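Local coordinates for protein beta-fructofuranosidase (Bifidobacterium adolescentis, PDB 6NOB) that probably hydrolyses beta-fructofuranosides such as sucrose, acting as a beta-fructofuranosidase (invertase) of glycoside hydrolase family 32, at residues Q110-R114 with F115-G119; N293-V296 with S297-G300; V413-N417 with G418-D422. One frame throughout, in Å; residues are numbered along the deposited sequence.

Interaction 1: residues Q110-R114 with F115-G119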
loop_
_atom_site.group_PDB
_atom_site.type_symbol
_atom_site.label_atom_id
_atom_site.label_comp_id
_atom_site.label_asym_id
_atom_site.label_seq_id
_atom_site.Cartn_x
_atom_site.Cartn_y
_atom_site.Cartn_z
ATOM N N GLN A 110 22.260 9.081 -0.260
ATOM C CA GLN A 110 22.635 8.333 -1.454
ATOM C C GLN A 110 21.538 7.367 -1.890
ATOM O O GLN A 110 21.404 7.086 -3.086
ATOM C CB GLN A 110 23.944 7.579 -1.207
ATOM C CG GLN A 110 25.166 8.478 -1.116
ATOM C CD GLN A 110 26.413 7.738 -0.663
ATOM O OE1 GLN A 110 26.391 7.005 0.326
ATOM N NE2 GLN A 110 27.511 7.932 -1.386
ATOM N N ILE A 111 20.743 6.861 -0.948
ATOM C CA ILE A 111 19.730 5.870 -1.296
ATOM C C ILE A 111 18.510 6.529 -1.933
ATOM O O ILE A 111 17.965 6.021 -2.920
ATOM C CB ILE A 111 19.343 5.045 -0.053
ATOM C CG1 ILE A 111 20.522 4.183 0.407
ATOM C CG2 ILE A 111 18.127 4.168 -0.341
ATOM C CD1 ILE A 111 20.235 3.361 1.644
ATOM N N TYR A 112 18.070 7.671 -1.401
ATOM C CA TYR A 112 16.776 8.229 -1.769
ATOM C C TYR A 112 16.837 9.473 -2.643
ATOM O O TYR A 112 15.872 9.740 -3.365
ATOM C CB TYR A 112 15.964 8.556 -0.508
ATOM C CG TYR A 112 15.458 7.326 0.212
ATOM C CD1 TYR A 112 14.290 6.695 -0.192
ATOM C CD2 TYR A 112 16.151 6.795 1.291
ATOM C CE1 TYR A 112 13.824 5.571 0.458
ATOM C CE2 TYR A 112 15.693 5.670 1.950
ATOM C CZ TYR A 112 14.529 5.062 1.530
ATOM O OH TYR A 112 14.067 3.941 2.181
ATOM N N ASN A 113 17.922 10.244 -2.598
ATOM C CA ASN A 113 18.004 11.482 -3.377
ATOM C C ASN A 113 18.479 11.168 -4.798
ATOM O O ASN A 113 19.605 11.462 -5.201
ATOM C CB ASN A 113 18.915 12.486 -2.682
ATOM C CG ASN A 113 18.942 13.827 -3.384
ATOM O OD1 ASN A 113 17.934 14.275 -3.931
ATOM N ND2 ASN A 113 20.103 14.474 -3.377
ATOM N N ARG A 114 17.579 10.553 -5.564
ATOM C CA ARG A 114 17.862 10.153 -6.936
ATOM C C ARG A 114 16.635 10.386 -7.803
ATOM O O ARG A 114 15.498 10.218 -7.354
ATOM C CB ARG A 114 18.270 8.674 -7.037
ATOM C CG ARG A 114 19.431 8.265 -6.151
ATOM C CD ARG A 114 19.696 6.776 -6.270
ATOM N NE ARG A 114 19.893 6.375 -7.659
ATOM C CZ ARG A 114 21.050 6.470 -8.304
ATOM N NH1 ARG A 114 22.118 6.953 -7.683
ATOM N NH2 ARG A 114 21.141 6.080 -9.569
ATOM N N PHE A 115 16.880 10.770 -9.055
ATOM C CA PHE A 115 15.799 10.919 -10.021
ATOM C C PHE A 115 15.020 9.615 -10.141
ATOM O O PHE A 115 15.606 8.534 -10.241
ATOM C CB PHE A 115 16.365 11.340 -11.378
ATOM C CG PHE A 115 15.328 11.484 -12.460
ATOM C CD1 PHE A 115 14.322 12.432 -12.360
ATOM C CD2 PHE A 115 15.373 10.680 -13.591
ATOM C CE1 PHE A 115 13.374 12.567 -13.360
ATOM C CE2 PHE A 115 14.427 10.809 -14.593
ATOM C CZ PHE A 115 13.427 11.753 -14.478
ATOM N N GLY A 116 13.694 9.718 -10.111
ATOM C CA GLY A 116 12.827 8.560 -10.094
ATOM C C GLY A 116 12.294 8.189 -8.726
ATOM O O GLY A 116 11.452 7.286 -8.632
ATOM N N ARG A 117 12.757 8.849 -7.668
ATOM C CA ARG A 117 12.280 8.606 -6.316
ATOM C C ARG A 117 11.509 9.817 -5.808
ATOM O O ARG A 117 11.757 10.952 -6.224
ATOM C CB ARG A 117 13.438 8.300 -5.359
ATOM C CG ARG A 117 14.439 7.288 -5.885
ATOM C CD ARG A 117 15.144 6.562 -4.750
ATOM N NE ARG A 117 14.222 5.727 -3.984
ATOM C CZ ARG A 117 14.586 4.661 -3.278
ATOM N NH1 ARG A 117 13.677 3.962 -2.614
ATOM N NH2 ARG A 117 15.858 4.288 -3.240
ATOM N N SER A 118 10.562 9.563 -4.908
ATOM C CA SER A 118 9.864 10.645 -4.235
ATOM C C SER A 118 10.688 11.135 -3.049
ATOM O O SER A 118 11.622 10.473 -2.590
ATOM C CB SER A 118 8.484 10.190 -3.764
ATOM O OG SER A 118 8.599 9.273 -2.688
ATOM N N GLY A 119 10.325 12.311 -2.542
ATOM C CA GLY A 119 11.055 12.902 -1.439
ATOM C C GLY A 119 10.405 12.737 -0.079
ATOM O O GLY A 119 11.094 12.779 0.944
#
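Arg117 reaches back to Ile111 and Tyr112 at the end of helix 108-112, after a type II beta turn that runs from Arg114 to Arg117. The turn is closed by Arg117 N, which donates to Arg114 O at 3.1 Å. Gly116 takes a positive phi in this turn, and a CB there would press on the preceding carbonyl oxygen. An inverse gamma turn centred on Asn113 follows the helix, and Arg114 N donates weakly to Tyr112 O.

The Arg117 side chain then bends at chi3 (66°), which turns the guanidinium up against the last helical residues. Arg117 NH2 lies 2.7 Å from Ile111 O, but the bond is weak because the N-H...O angle is only 126°. The same NH2 also bonds to Phe125 O. NH1 is taken by Pro124 O, and NE forms a salt bridge with Glu123 OE1. All three nitrogens of this buried group therefore have acceptors, and the Glu123 carboxylate is likely to balance its charge. The other oxygen of that carboxylate accepts from Ser118 OG.

One face of the guanidinium is covered by Tyr112, whose CD1 sits over its centre, 3.6 Å above the plane. The two planes are 41° apart, so this is no parallel stack. Tyr112 OH is satisfied by Glu123 O. Arg114 has its own counter-charge in Asp101. The loop is tied to the C-terminal region: Arg117 O accepts from Arg589 NE, and Gly119 N bonds to Asp588 OD1. Arg117 also packs on Ala468 of strand 468-481. A leucine in place of Arg117 would probably leave Glu123 without this cation and the carbonyls of Ile111, Pro124 and Phe125 without this donor. On the helix side, Ile111 CG2 also touches Arg117 NH2, at 3.7 Å.

Interaction 2: residues N293-V296 with S297-G300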
loop_
_atom_site.group_PDB
_atom_site.type_symbol
_atom_site.label_atom_id
_atom_site.label_comp_id
_atom_site.label_asym_id
_atom_site.label_seq_id
_atom_site.Cartn_x
_atom_site.Cartn_y
_atom_site.Cartn_z
ATOM N N ASN A 293 -15.011 -14.117 -3.852
ATOM C CA ASN A 293 -16.194 -14.024 -4.693
ATOM C C ASN A 293 -17.106 -15.199 -4.371
ATOM O O ASN A 293 -16.648 -16.253 -3.925
ATOM C CB ASN A 293 -15.837 -14.011 -6.191
ATOM C CG ASN A 293 -14.904 -15.148 -6.582
ATOM O OD1 ASN A 293 -13.682 -14.991 -6.589
ATOM N ND2 ASN A 293 -15.479 -16.300 -6.914
ATOM N N LEU A 294 -18.401 -15.009 -4.592
ATOM C CA LEU A 294 -19.381 -16.039 -4.288
ATOM C C LEU A 294 -20.297 -16.251 -5.480
ATOM O O LEU A 294 -20.465 -15.351 -6.310
ATOM C CB LEU A 294 -20.212 -15.661 -3.051
ATOM C CG LEU A 294 -19.456 -15.687 -1.716
ATOM C CD1 LEU A 294 -20.308 -15.123 -0.585
ATOM C CD2 LEU A 294 -18.993 -17.100 -1.390
ATOM N N PRO A 295 -20.891 -17.439 -5.609
ATOM C CA PRO A 295 -21.844 -17.668 -6.701
ATOM C C PRO A 295 -23.046 -16.745 -6.574
ATOM O O PRO A 295 -23.611 -16.583 -5.491
ATOM C CB PRO A 295 -22.243 -19.141 -6.533
ATOM C CG PRO A 295 -21.186 -19.745 -5.674
ATOM C CD PRO A 295 -20.676 -18.648 -4.794
ATOM N N VAL A 296 -23.439 -16.141 -7.698
ATOM C CA VAL A 296 -24.598 -15.257 -7.693
ATOM C C VAL A 296 -25.865 -16.014 -7.325
ATOM O O VAL A 296 -26.851 -15.398 -6.903
ATOM C CB VAL A 296 -24.749 -14.546 -9.055
ATOM C CG1 VAL A 296 -23.493 -13.747 -9.379
ATOM C CG2 VAL A 296 -25.060 -15.548 -10.158
ATOM N N SER A 297 -25.862 -17.343 -7.463
ATOM C CA SER A 297 -27.000 -18.153 -7.046
ATOM C C SER A 297 -27.224 -18.125 -5.539
ATOM O O SER A 297 -28.288 -18.554 -5.081
ATOM C CB SER A 297 -26.816 -19.596 -7.519
ATOM O OG SER A 297 -25.579 -20.125 -7.074
ATOM N N GLU A 298 -26.259 -17.635 -4.762
ATOM C CA GLU A 298 -26.453 -17.421 -3.334
ATOM C C GLU A 298 -27.230 -16.147 -3.031
ATOM O O GLU A 298 -27.414 -15.814 -1.855
ATOM C CB GLU A 298 -25.098 -17.377 -2.615
ATOM C CG GLU A 298 -24.345 -18.699 -2.613
ATOM C CD GLU A 298 -23.191 -18.715 -1.624
ATOM O OE1 GLU A 298 -22.455 -19.724 -1.577
ATOM O OE2 GLU A 298 -23.020 -17.718 -0.891
ATOM N N PHE A 299 -27.681 -15.428 -4.056
ATOM C CA PHE A 299 -28.409 -14.182 -3.891
ATOM C C PHE A 299 -29.670 -14.221 -4.742
ATOM O O PHE A 299 -29.792 -15.026 -5.669
ATOM C CB PHE A 299 -27.545 -12.970 -4.277
ATOM C CG PHE A 299 -26.226 -12.908 -3.556
ATOM C CD1 PHE A 299 -25.112 -13.560 -4.061
ATOM C CD2 PHE A 299 -26.099 -12.195 -2.374
ATOM C CE1 PHE A 299 -23.895 -13.506 -3.401
ATOM C CE2 PHE A 299 -24.886 -12.137 -1.709
ATOM C CZ PHE A 299 -23.783 -12.795 -2.225
ATOM N N GLY A 300 -30.613 -13.340 -4.414
ATOM C CA GLY A 300 -31.850 -13.285 -5.170
ATOM C C GLY A 300 -31.605 -12.942 -6.625
ATOM O O GLY A 300 -30.600 -12.326 -6.985
#
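Glu298 and Phe299 fold back on Leu294, Pro295 and Val296 in a short 3-10 turn. The turn ends strand 285-295, in a blade of what in family 32 is a five-bladed beta-propeller. Two successive i to i+3 bonds make it. Glu298 N donates to Pro295 O at 2.9 Å, and Phe299 N donates to Val296 O at 3.0 Å. Both donors stand well above the carbonyl planes, so neither uses a lone pair.

The Glu298 side chain is extended beyond CG. CG lies anti to the carbonyl carbon (chi1 -67°), which sends the chain back beside the strand end. The carboxylate then straddles two residues. Glu298 OE1 lies 3.8 Å from Pro295 CD. Glu298 OE2 lies 3.8 Å from Leu294 CD1. These are van der Waals contacts with carbon atoms. Ser297 OG touches Pro295 CB at 3.5 Å.

The Phe299 ring reaches back in much the same direction as Glu298, toward Leu294, and packs in the blade. It pairs edge-to-face (T-shaped) with Phe366, and Val338, Pro361 and Ala364 also pack on it. Leu294 joins the same apolar group through Ala340, Tyr358 and Pro361. Phe299 CG too is anti to its carbonyl carbon (chi1 -54°), which lays the ring edge along the Pro295 and Val296 carbonyl oxygens. Val296 O lies in the ring plane, 3.8 Å from Phe299 CD1. Pro295 O lies near the plane at the same edge, 3.7 Å from Phe299 CE1. Leu294 CB also approaches this edge, 4.3 Å from Phe299 CE1.

Interaction 3: residues V413-N417 with G418-D422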
loop_
_atom_site.group_PDB
_atom_site.type_symbol
_atom_site.label_atom_id
_atom_site.label_comp_id
_atom_site.label_asym_id
_atom_site.label_seq_id
_atom_site.Cartn_x
_atom_site.Cartn_y
_atom_site.Cartn_z
ATOM N N VAL A 413 -26.943 -3.911 9.642
ATOM C CA VAL A 413 -28.255 -4.329 10.118
ATOM C C VAL A 413 -28.251 -5.825 10.403
ATOM O O VAL A 413 -27.463 -6.592 9.840
ATOM C CB VAL A 413 -29.370 -3.972 9.110
ATOM C CG1 VAL A 413 -29.401 -2.472 8.870
ATOM C CG2 VAL A 413 -29.163 -4.715 7.802
ATOM N N ASN A 414 -29.153 -6.231 11.291
ATOM C CA ASN A 414 -29.318 -7.624 11.675
ATOM C C ASN A 414 -30.316 -8.300 10.743
ATOM O O ASN A 414 -31.422 -7.792 10.538
ATOM C CB ASN A 414 -29.802 -7.719 13.123
ATOM C CG ASN A 414 -29.127 -8.828 13.893
ATOM O OD1 ASN A 414 -28.152 -9.420 13.428
ATOM N ND2 ASN A 414 -29.644 -9.120 15.081
ATOM N N THR A 415 -29.921 -9.435 10.174
ATOM C CA THR A 415 -30.800 -10.224 9.321
ATOM C C THR A 415 -30.765 -11.683 9.757
ATOM O O THR A 415 -29.967 -12.087 10.607
ATOM C CB THR A 415 -30.416 -10.120 7.834
ATOM O OG1 THR A 415 -29.347 -11.031 7.546
ATOM C CG2 THR A 415 -29.998 -8.699 7.468
ATOM N N ASP A 416 -31.651 -12.477 9.149
ATOM C CA ASP A 416 -31.709 -13.903 9.456
ATOM C C ASP A 416 -30.438 -14.621 9.025
ATOM O O ASP A 416 -30.085 -15.656 9.601
ATOM C CB ASP A 416 -32.926 -14.541 8.783
ATOM C CG ASP A 416 -34.241 -14.053 9.360
ATOM O OD1 ASP A 416 -34.242 -13.540 10.499
ATOM O OD2 ASP A 416 -35.276 -14.185 8.671
ATOM N N ASN A 417 -29.735 -14.092 8.024
ATOM C CA ASN A 417 -28.547 -14.731 7.474
ATOM C C ASN A 417 -27.268 -13.981 7.829
ATOM O O ASN A 417 -26.277 -14.055 7.098
ATOM C CB ASN A 417 -28.678 -14.879 5.959
ATOM C CG ASN A 417 -30.023 -15.438 5.546
ATOM O OD1 ASN A 417 -30.614 -16.254 6.254
ATOM N ND2 ASN A 417 -30.517 -14.998 4.396
ATOM N N GLY A 418 -27.274 -13.260 8.947
ATOM C CA GLY A 418 -26.073 -12.643 9.457
ATOM C C GLY A 418 -26.025 -11.141 9.261
ATOM O O GLY A 418 -26.961 -10.522 8.745
ATOM N N PRO A 419 -24.917 -10.524 9.674
ATOM C CA PRO A 419 -24.783 -9.067 9.533
ATOM C C PRO A 419 -24.636 -8.674 8.071
ATOM O O PRO A 419 -23.877 -9.289 7.319
ATOM C CB PRO A 419 -23.515 -8.742 10.335
ATOM C CG PRO A 419 -23.220 -9.984 11.143
ATOM C CD PRO A 419 -23.748 -11.122 10.336
ATOM N N LYS A 420 -25.373 -7.641 7.675
ATOM C CA LYS A 420 -25.355 -7.126 6.315
ATOM C C LYS A 420 -25.195 -5.615 6.354
ATOM O O LYS A 420 -25.829 -4.937 7.167
ATOM C CB LYS A 420 -26.639 -7.491 5.558
ATOM C CG LYS A 420 -26.979 -8.976 5.566
ATOM C CD LYS A 420 -26.015 -9.787 4.704
ATOM C CE LYS A 420 -26.347 -11.275 4.761
ATOM N NZ LYS A 420 -25.271 -12.115 4.173
ATOM N N LEU A 421 -24.346 -5.091 5.475
ATOM C CA LEU A 421 -24.204 -3.647 5.333
ATOM C C LEU A 421 -25.304 -3.133 4.411
ATOM O O LEU A 421 -25.311 -3.430 3.213
ATOM C CB LEU A 421 -22.826 -3.286 4.790
ATOM C CG LEU A 421 -22.667 -1.807 4.432
ATOM C CD1 LEU A 421 -22.791 -0.931 5.673
ATOM C CD2 LEU A 421 -21.348 -1.554 3.720
ATOM N N ASP A 422 -26.238 -2.367 4.970
ATOM C CA ASP A 422 -27.270 -1.701 4.181
ATOM C C ASP A 422 -26.632 -0.481 3.527
ATOM O O ASP A 422 -26.483 0.569 4.157
ATOM C CB ASP A 422 -28.455 -1.319 5.062
ATOM C CG ASP A 422 -29.589 -0.680 4.279
ATOM O OD1 ASP A 422 -29.564 -0.731 3.031
ATOM O OD2 ASP A 422 -30.508 -0.120 4.917
#
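The flat groups that meet between Thr415 and Gly418, and between Val413 and Lys420, are peptide groups. The Thr415 hydroxyl, OG1, donates to Gly418 O at 2.7 Å, in the carbonyl plane and on a lone pair. Lys420 N likewise lies in the carbonyl plane of Val413 O, at 3.2 Å. Val413 N returns a nearly straight bond of 2.9 Å to Lys420 O, with an N-H...O angle of 175°.

These bonds build the end of the beta hairpin formed by strands 405-415 and 418-428. Val413 and Lys420 are an antiparallel hydrogen-bonded pair. The chain reverses in a type I turn from Thr415 to Gly418, where the backbone bonds are weak. The Thr415 side chain adds a shorter bond at the same place. Its chi1 of 82° sets OG1 over the turn, within reach of both Gly418 O and Asn417 N. Thr415 OG1 accepts from Asn417 N at 3.1 Å, which makes an ST turn. Gly418 has a positive phi, and a CB there would clash with Asn417 O.

Val413, Thr415 and Lys420 put their side chains on one face of the hairpin. The bend of Lys420 at chi2 (-71°) carries the chain back across Thr415 CG2 toward Asn417 O. Lys420 CG rests 3.6 Å from Thr415 CG2, the two chains crossing at about a right angle. Lys420 CE passes 3.6 Å from Asn417 O. NZ goes on to Pro361 O. Val413 CG1 touches Asp422 CB at 4.1 Å.

Pro309 packs on Val413, Lys420 and Asp422. Leu421 packs on Thr386 and Ala388 of strand 385-396 and on Tyr408 and Leu412 of strand 405-415. Its backbone bonds to Gly310 and Val362, which joins the hairpin to the neighbouring strand 357-365.

How the interactions relate
Along the chain the three contacts follow in series, and none encloses or crosses another. Each is local and closes a tight turn. Interaction 1 follows helix 108-112, and its loop bonds to Asp588 and Arg589 of the C-terminal region and packs on strand 468-481. Interaction 2 ends strand 285-295, and interaction 3 turns strand 405-415 into strand 418-428. Interaction 1 lies on the opposite side of the chain's centre from the other two, about 47 and 49 Å away between centres. Interactions 2 and 3 lie in neighbouring propeller sheets, their centres about 16 Å apart, without touching. Pro361 of strand 357-365 links them, packing on Phe299 and accepting a bond from Lys420.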